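Putative lipoprotein (Clostridium perfringens ATCC 13124, PDB 4R7R) is of uncharacterised function, a small alpha-beta protein that is presumably lipid-anchored and may bind lipids. Local coordinates at residues D48-I59 and D103-F114. Residues are numbered along the deposited sequence; the frame is centred on the assembly and turned at random.
Sequences DLLKSLKDSNFI and DYLSLKDIPNSF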
loop_
_atom_site.group_PDB
_atom_site.type_symbol
_atom_site.label_atom_id
_atom_site.label_comp_id
_atom_site.label_asym_id
_atom_site.label_seq_id
_atom_site.Cartn_x
_atom_site.Cartn_y
_atom_site.Cartn_z
ATOM N N ASP A 48 -1.372 -1.138 11.029
ATOM C CA ASP A 48 -2.634 -0.552 11.448
ATOM C C ASP A 48 -3.618 -0.612 10.286
ATOM O O ASP A 48 -4.814 -0.878 10.470
ATOM C CB ASP A 48 -2.436 0.895 11.922
ATOM C CG ASP A 48 -1.681 0.992 13.258
ATOM O OD1 ASP A 48 -1.581 -0.030 13.982
ATOM O OD2 ASP A 48 -1.203 2.107 13.597
ATOM N N LEU A 49 -3.093 -0.382 9.085
ATOM C CA LEU A 49 -3.899 -0.418 7.877
ATOM C C LEU A 49 -4.418 -1.831 7.626
ATOM O O LEU A 49 -5.614 -2.025 7.430
ATOM C CB LEU A 49 -3.089 0.070 6.682
ATOM C CG LEU A 49 -3.781 -0.038 5.314
ATOM C CD1 LEU A 49 -5.084 0.734 5.306
ATOM C CD2 LEU A 49 -2.872 0.459 4.207
ATOM N N LEU A 50 -3.513 -2.809 7.650
ATOM C CA LEU A 50 -3.851 -4.189 7.324
ATOM C C LEU A 50 -4.852 -4.757 8.330
ATOM O O LEU A 50 -5.755 -5.514 7.964
ATOM C CB LEU A 50 -2.589 -5.071 7.277
ATOM C CG LEU A 50 -1.520 -4.757 6.214
ATOM C CD1 LEU A 50 -0.447 -5.836 6.183
ATOM C CD2 LEU A 50 -2.114 -4.557 4.815
ATOM N N LYS A 51 -4.693 -4.389 9.596
ATOM C CA LYS A 51 -5.577 -4.895 10.639
ATOM C C LYS A 51 -6.969 -4.280 10.506
ATOM O O LYS A 51 -7.953 -4.844 10.982
ATOM C CB LYS A 51 -5.001 -4.607 12.030
ATOM C CG LYS A 51 -3.837 -5.510 12.436
ATOM C CD LYS A 51 -3.118 -4.960 13.673
ATOM C CE LYS A 51 -2.485 -6.062 14.533
ATOM N NZ LYS A 51 -1.348 -6.767 13.874
ATOM N N SER A 52 -7.043 -3.124 9.852
ATOM C CA SER A 52 -8.306 -2.406 9.731
ATOM C C SER A 52 -9.093 -2.839 8.477
ATOM O O SER A 52 -10.288 -2.547 8.350
ATOM C CB SER A 52 -8.057 -0.894 9.712
ATOM O OG SER A 52 -7.599 -0.467 8.433
ATOM N N LEU A 53 -8.427 -3.534 7.557
ATOM C CA LEU A 53 -9.082 -3.955 6.313
ATOM C C LEU A 53 -10.190 -4.979 6.538
ATOM O O LEU A 53 -9.983 -6.029 7.162
ATOM C CB LEU A 53 -8.071 -4.551 5.320
ATOM C CG LEU A 53 -6.979 -3.622 4.814
ATOM C CD1 LEU A 53 -6.113 -4.340 3.795
ATOM C CD2 LEU A 53 -7.580 -2.351 4.255
ATOM N N LYS A 54 -11.363 -4.668 6.008
ATOM C CA LYS A 54 -12.425 -5.649 5.908
ATOM C C LYS A 54 -12.411 -6.207 4.486
ATOM O O LYS A 54 -11.799 -5.623 3.586
ATOM C CB LYS A 54 -13.777 -5.025 6.248
ATOM C CG LYS A 54 -13.812 -4.292 7.587
ATOM C CD LYS A 54 -14.880 -3.197 7.594
ATOM C CE LYS A 54 -15.286 -2.788 9.020
ATOM N NZ LYS A 54 -14.220 -2.026 9.760
ATOM N N ASP A 55 -13.096 -7.323 4.283
ATOM C CA ASP A 55 -13.111 -8.001 2.990
ATOM C C ASP A 55 -13.733 -7.171 1.862
ATOM O O ASP A 55 -13.369 -7.327 0.696
ATOM C CB ASP A 55 -13.850 -9.333 3.115
ATOM C CG ASP A 55 -13.521 -10.060 4.411
ATOM O OD1 ASP A 55 -12.738 -11.044 4.367
ATOM O OD2 ASP A 55 -14.046 -9.636 5.473
ATOM N N SER A 56 -14.668 -6.294 2.206
ATOM C CA SER A 56 -15.318 -5.446 1.213
ATOM C C SER A 56 -14.391 -4.349 0.677
ATOM O O SER A 56 -14.739 -3.649 -0.272
ATOM C CB SER A 56 -16.574 -4.818 1.811
ATOM O OG SER A 56 -16.268 -4.160 3.031
ATOM N N ASN A 57 -13.221 -4.194 1.291
ATOM C CA ASN A 57 -12.223 -3.250 0.809
ATOM C C ASN A 57 -11.534 -3.746 -0.453
ATOM O O ASN A 57 -10.943 -2.965 -1.187
ATOM C CB ASN A 57 -11.176 -2.991 1.882
ATOM C CG ASN A 57 -11.734 -2.237 3.069
ATOM O OD1 ASN A 57 -11.783 -2.764 4.180
ATOM N ND2 ASN A 57 -12.150 -1.000 2.843
ATOM N N PHE A 58 -11.593 -5.052 -0.693
ATOM C CA PHE A 58 -10.923 -5.659 -1.837
ATOM C C PHE A 58 -11.825 -5.664 -3.051
ATOM O O PHE A 58 -12.891 -6.272 -3.036
ATOM C CB PHE A 58 -10.480 -7.082 -1.498
ATOM C CG PHE A 58 -9.495 -7.135 -0.375
ATOM C CD1 PHE A 58 -8.136 -6.949 -0.618
ATOM C CD2 PHE A 58 -9.922 -7.313 0.939
ATOM C CE1 PHE A 58 -7.208 -6.972 0.430
ATOM C CE2 PHE A 58 -8.998 -7.341 1.993
ATOM C CZ PHE A 58 -7.634 -7.170 1.729
ATOM N N ILE A 59 -11.398 -4.983 -4.107
ATOM C CA ILE A 59 -12.215 -4.904 -5.313
ATOM C C ILE A 59 -11.534 -5.570 -6.512
ATOM O O ILE A 59 -10.381 -5.998 -6.428
ATOM C CB ILE A 59 -12.541 -3.445 -5.654
ATOM C CG1 ILE A 59 -11.254 -2.663 -5.942
ATOM C CG2 ILE A 59 -13.289 -2.809 -4.513
ATOM C CD1 ILE A 59 -11.479 -1.245 -6.341
ATOM N N ASP A 103 -3.324 -6.938 -6.143
ATOM C CA ASP A 103 -4.491 -6.708 -5.293
ATOM C C ASP A 103 -5.042 -5.286 -5.523
ATOM O O ASP A 103 -4.274 -4.327 -5.672
ATOM C CB ASP A 103 -4.126 -6.870 -3.810
ATOM C CG ASP A 103 -4.190 -8.320 -3.313
ATOM O OD1 ASP A 103 -4.119 -9.298 -4.113
ATOM O OD2 ASP A 103 -4.298 -8.468 -2.075
ATOM N N TYR A 104 -6.362 -5.141 -5.540
ATOM C CA TYR A 104 -6.973 -3.819 -5.664
ATOM C C TYR A 104 -7.826 -3.569 -4.442
ATOM O O TYR A 104 -8.686 -4.397 -4.093
ATOM C CB TYR A 104 -7.822 -3.702 -6.945
ATOM C CG TYR A 104 -7.021 -3.757 -8.231
ATOM C CD1 TYR A 104 -6.818 -2.606 -9.004
ATOM C CD2 TYR A 104 -6.459 -4.962 -8.676
ATOM C CE1 TYR A 104 -6.077 -2.655 -10.195
ATOM C CE2 TYR A 104 -5.707 -5.024 -9.852
ATOM C CZ TYR A 104 -5.520 -3.872 -10.610
ATOM O OH TYR A 104 -4.778 -3.945 -11.773
ATOM N N LEU A 105 -7.607 -2.429 -3.795
ATOM C CA LEU A 105 -8.384 -2.081 -2.621
ATOM C C LEU A 105 -8.923 -0.663 -2.740
ATOM O O LEU A 105 -8.227 0.223 -3.238
ATOM C CB LEU A 105 -7.545 -2.202 -1.347
ATOM C CG LEU A 105 -6.706 -3.450 -1.046
ATOM C CD1 LEU A 105 -5.429 -3.505 -1.848
ATOM C CD2 LEU A 105 -6.357 -3.474 0.433
ATOM N N SER A 106 -10.161 -0.461 -2.296
ATOM C CA SER A 106 -10.684 0.869 -2.016
ATOM C C SER A 106 -10.636 1.097 -0.507
ATOM O O SER A 106 -11.021 0.220 0.273
ATOM C CB SER A 106 -12.112 1.026 -2.535
ATOM O OG SER A 106 -12.667 2.272 -2.129
ATOM N N LEU A 107 -10.175 2.277 -0.098
ATOM C CA LEU A 107 -9.954 2.576 1.320
ATOM C C LEU A 107 -10.908 3.608 1.867
ATOM O O LEU A 107 -10.586 4.275 2.840
ATOM C CB LEU A 107 -8.520 3.079 1.554
ATOM C CG LEU A 107 -7.406 2.130 1.125
ATOM C CD1 LEU A 107 -6.023 2.652 1.547
ATOM C CD2 LEU A 107 -7.669 0.758 1.700
ATOM N N LYS A 108 -12.070 3.765 1.256
ATOM C CA LYS A 108 -12.981 4.813 1.704
ATOM C C LYS A 108 -13.522 4.586 3.129
ATOM O O LYS A 108 -13.687 5.551 3.896
ATOM C CB LYS A 108 -14.131 4.968 0.710
ATOM C CG LYS A 108 -13.747 5.810 -0.484
ATOM C CD LYS A 108 -14.381 5.308 -1.766
ATOM C CE LYS A 108 -13.832 6.069 -2.967
ATOM N NZ LYS A 108 -13.825 7.547 -2.724
ATOM N N ASP A 109 -13.775 3.334 3.505
ATOM C CA ASP A 109 -14.383 3.083 4.816
ATOM C C ASP A 109 -13.377 2.904 5.973
ATOM O O ASP A 109 -13.781 2.795 7.127
ATOM C CB ASP A 109 -15.323 1.856 4.749
ATOM C CG ASP A 109 -14.606 0.567 4.339
ATOM O OD1 ASP A 109 -15.294 -0.466 4.143
ATOM O OD2 ASP A 109 -13.365 0.575 4.204
ATOM N N ILE A 110 -12.082 2.876 5.687
ATOM C CA ILE A 110 -11.122 2.595 6.756
ATOM C C ILE A 110 -10.893 3.838 7.603
ATOM O O ILE A 110 -11.182 4.947 7.160
ATOM C CB ILE A 110 -9.773 2.082 6.213
ATOM C CG1 ILE A 110 -9.008 3.212 5.558
ATOM C CG2 ILE A 110 -9.971 0.869 5.286
ATOM C CD1 ILE A 110 -7.550 3.024 5.677
ATOM N N PRO A 111 -10.395 3.662 8.836
ATOM C CA PRO A 111 -10.219 4.845 9.692
ATOM C C PRO A 111 -9.331 5.926 9.048
ATOM O O PRO A 111 -8.359 5.601 8.336
ATOM C CB PRO A 111 -9.567 4.272 10.952
ATOM C CG PRO A 111 -10.027 2.818 10.984
ATOM C CD PRO A 111 -10.101 2.400 9.547
ATOM N N ASN A 112 -9.674 7.195 9.295
ATOM C CA ASN A 112 -8.998 8.320 8.655
ATOM C C ASN A 112 -7.483 8.311 8.861
ATOM O O ASN A 112 -6.724 8.687 7.961
ATOM C CB ASN A 112 -9.573 9.650 9.162
ATOM C CG ASN A 112 -11.017 9.862 8.734
ATOM O OD1 ASN A 112 -11.377 9.620 7.577
ATOM N ND2 ASN A 112 -11.856 10.307 9.667
ATOM N N SER A 113 -7.050 7.892 10.045
ATOM C CA SER A 113 -5.629 7.843 10.374
ATOM C C SER A 113 -4.800 6.999 9.404
ATOM O O SER A 113 -3.643 7.324 9.134
ATOM C CB SER A 113 -5.440 7.300 11.790
ATOM O OG SER A 113 -5.745 8.301 12.721
ATOM N N PHE A 114 -5.399 5.928 8.888
ATOM C CA PHE A 114 -4.686 4.987 8.033
ATOM C C PHE A 114 -4.906 5.226 6.531
ATOM O O PHE A 114 -4.526 4.390 5.723
ATOM C CB PHE A 114 -5.086 3.545 8.385
ATOM C CG PHE A 114 -5.199 3.285 9.872
ATOM C CD1 PHE A 114 -4.311 3.874 10.771
ATOM C CD2 PHE A 114 -6.214 2.471 10.373
ATOM C CE1 PHE A 114 -4.433 3.644 12.151
ATOM C CE2 PHE A 114 -6.341 2.241 11.744
ATOM C CZ PHE A 114 -5.448 2.826 12.634
HETATM O O HOH W 1 -8.083 -7.469 -5.577
#
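Phe-58 and Leu-105 face each other as an antiparallel non-hydrogen-bonded pair where the short strand 58-59 closes one edge of the protein's antiparallel sheet by lining up on strand 103-106. Two backbone bonds flank the pair: Ser-106 N donates to Asn-57 O at 2.8 Å, and Ile-59 N to Tyr-104 O. Between Ile-59 and Tyr-104, a water takes the place of a direct second bond, bridging Ile-59 O and Tyr-104 N. Away from the strands, the chain after Ser-106 doubles back along helix 45-52, and Leu-49 and Phe-114 pack there.

Asn-57 joins the 3-10 turn to this loop. Its CG stands beside its own backbone N (chi1 -68°), which carries the amide across to the second segment. ND2 donates to Ser-106 O at 3.1 Å, in that carbonyl's plane, and also to Asp-109 OD2, though that contact is modelled so short that its length is doubtful. On the amide's other end, OD1 accepts from Lys-54 N, so bonds at both ends fix which way the amide is flipped.

Between helix 45-52 and strand 103-106, Leu-53 splits its methyls: CD1 meets Leu-105 CD2 at 3.5 Å, while CD2 lies against Leu-107 CD2 and Ile-110 CG2. Leu-105 CD2 also touches Phe-58 CE1, and helix 9-17 adds Thr-11 against both Leu-53 and Phe-58. Leu-49, its CG anti to the backbone N (chi1 175°), sends CD1 to Ile-110 CD1. At the far end Asp-48, whose carboxylate is salt-bridged to Arg-44, lays its CB over one face of the Phe-114 ring, a CH-pi contact 3.7 Å from CB to the ring centroid.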